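PDB 5K3H: acyl-coenzyme A oxidase from Caenorhabditis elegans, which catalyses the FAD-dependent first step of peroxisomal beta-oxidation, desaturating acyl-CoAs to (2E)-enoyl-CoAs while reducing oxygen to hydrogen peroxide. Local coordinates for residues Ala114-Val118 with Met119-Ala123. Residues are numbered along the deposited sequence; the frame is centred on the assembly and turned at random.
Sequences ALHGV and MFIPA
The imidazole of His-116 overlaps both Phe-120 and Ile-121, which lie four and five residues further along helix 114-127 and approach it from the same side. Its ND1 lies 3.7 Å from CD2 of Phe-120, the two ring planes meeting obliquely at 42°, while NE2 packs 3.6 Å from the CD1 methyl of Ile-121. Both aromatic side chains have CG anti to the backbone N (chi1 -177° in His-116, -175° in Phe-120), which brings the two rings together. Phe-120 also touches Ala-140 of helix 130-141 and Tyr-199 and Val-201 of strand 199-208, and the histidine bridges two backbones: ND1 accepts a hydrogen bond from Gly-147 N, and NE2 donates one to Ala-140 O. With an alanine here, the Gly-147 N-H and the Ala-140 carbonyl would probably each lose a partner, and a gap would open beside Phe-120 and Ile-121. The helix also illustrates a proline within a helix: Pro-122 has no N-H to offer, the helix kinks there, and the turn at 116-118 is of the wider pi type, consistent with making room for the proline ring, whose CD sits 3.1 Å from Gly-117 O. Leu-115 O accepts from both Met-119 N (2.9 Å) and Phe-120 N (3.1 Å), which arrive from opposite faces of its carbonyl plane, and His-116 O takes Ile-121 N at 3.1 Å. On another flank, CD1 of Leu-115 runs alongside CG of Met-119, 3.7 Å away; Leu-115 lies near Gly-191 and Met-119 near Tyr-149, both of which bind an FAD shared between the dimer partners. An accepting ND1 and a donating NE2 are consistent with a neutral imidazole protonated on NE2, its orientation fixed by two backbone groups.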
loop_
_atom_site.group_PDB
_atom_site.type_symbol
_atom_site.label_atom_id
_atom_site.label_comp_id
_atom_site.label_asym_id
_atom_site.label_seq_id
_atom_site.Cartn_x
_atom_site.Cartn_y
_atom_site.Cartn_z
ATOM N N ALA B 114 -2.668 9.089 22.973
ATOM C CA ALA B 114 -1.682 8.223 22.337
ATOM C C ALA B 114 -0.254 8.741 22.497
ATOM O O ALA B 114 0.665 7.971 22.774
ATOM C CB ALA B 114 -2.017 8.033 20.866
ATOM N N LEU B 115 -0.070 10.045 22.320
ATOM C CA LEU B 115 1.252 10.653 22.438
ATOM C C LEU B 115 1.621 10.963 23.887
ATOM O O LEU B 115 2.800 11.037 24.234
ATOM C CB LEU B 115 1.341 11.920 21.584
ATOM C CG LEU B 115 1.810 11.719 20.142
ATOM C CD1 LEU B 115 3.260 11.265 20.107
ATOM C CD2 LEU B 115 0.916 10.724 19.420
ATOM N N HIS B 116 0.608 11.143 24.726
ATOM C CA HIS B 116 0.820 11.439 26.143
ATOM C C HIS B 116 1.792 10.455 26.787
ATOM O O HIS B 116 2.670 10.847 27.572
ATOM C CB HIS B 116 -0.523 11.431 26.864
ATOM C CG HIS B 116 -0.424 11.799 28.302
ATOM N ND1 HIS B 116 -0.450 13.104 28.741
ATOM C CD2 HIS B 116 -0.305 11.026 29.407
ATOM C CE1 HIS B 116 -0.347 13.117 30.057
ATOM N NE2 HIS B 116 -0.252 11.869 30.485
ATOM N N GLY B 117 1.603 9.162 26.523
ATOM C CA GLY B 117 2.484 8.135 27.054
ATOM C C GLY B 117 3.712 7.826 26.218
ATOM O O GLY B 117 4.754 7.440 26.757
ATOM N N VAL B 118 3.593 7.971 24.896
ATOM C CA VAL B 118 4.673 7.571 23.995
ATOM C C VAL B 118 5.814 8.583 24.025
ATOM O O VAL B 118 6.990 8.207 24.046
ATOM C CB VAL B 118 4.129 7.377 22.560
ATOM C CG1 VAL B 118 5.258 7.172 21.598
ATOM C CG2 VAL B 118 3.188 6.189 22.480
ATOM N N MET B 119 5.496 9.872 24.043
ATOM C CA MET B 119 6.519 10.905 23.948
ATOM C C MET B 119 6.499 11.886 25.107
ATOM O O MET B 119 7.561 12.258 25.601
ATOM C CB MET B 119 6.357 11.709 22.638
ATOM C CG MET B 119 6.734 10.977 21.352
ATOM S SD MET B 119 8.422 10.352 21.312
ATOM C CE MET B 119 9.352 11.767 21.875
ATOM N N PHE B 120 5.324 12.339 25.541
ATOM C CA PHE B 120 5.269 13.404 26.541
ATOM C C PHE B 120 5.963 12.979 27.827
ATOM O O PHE B 120 6.954 13.593 28.257
ATOM C CB PHE B 120 3.806 13.766 26.812
ATOM C CG PHE B 120 3.610 14.935 27.730
ATOM C CD1 PHE B 120 4.170 16.166 27.439
ATOM C CD2 PHE B 120 2.786 14.826 28.842
ATOM C CE1 PHE B 120 3.950 17.266 28.276
ATOM C CE2 PHE B 120 2.550 15.912 29.675
ATOM C CZ PHE B 120 3.133 17.135 29.394
ATOM N N ILE B 121 5.478 11.898 28.442
ATOM C CA ILE B 121 6.064 11.430 29.697
ATOM C C ILE B 121 7.514 11.003 29.487
ATOM O O ILE B 121 8.378 11.395 30.300
ATOM C CB ILE B 121 5.179 10.357 30.329
ATOM C CG1 ILE B 121 3.985 11.019 31.007
ATOM C CG2 ILE B 121 5.958 9.492 31.290
ATOM C CD1 ILE B 121 2.811 10.098 31.245
ATOM N N PRO B 122 7.871 10.258 28.425
ATOM C CA PRO B 122 9.309 9.975 28.220
ATOM C C PRO B 122 10.169 11.226 28.126
ATOM O O PRO B 122 11.288 11.242 28.658
ATOM C CB PRO B 122 9.318 9.153 26.923
ATOM C CG PRO B 122 8.023 8.407 26.984
ATOM C CD PRO B 122 7.031 9.411 27.562
ATOM N N ALA B 123 9.682 12.287 27.483
ATOM C CA ALA B 123 10.465 13.517 27.422
ATOM C C ALA B 123 10.648 14.128 28.816
ATOM O O ALA B 123 11.730 14.626 29.149
ATOM C CB ALA B 123 9.810 14.494 26.448
#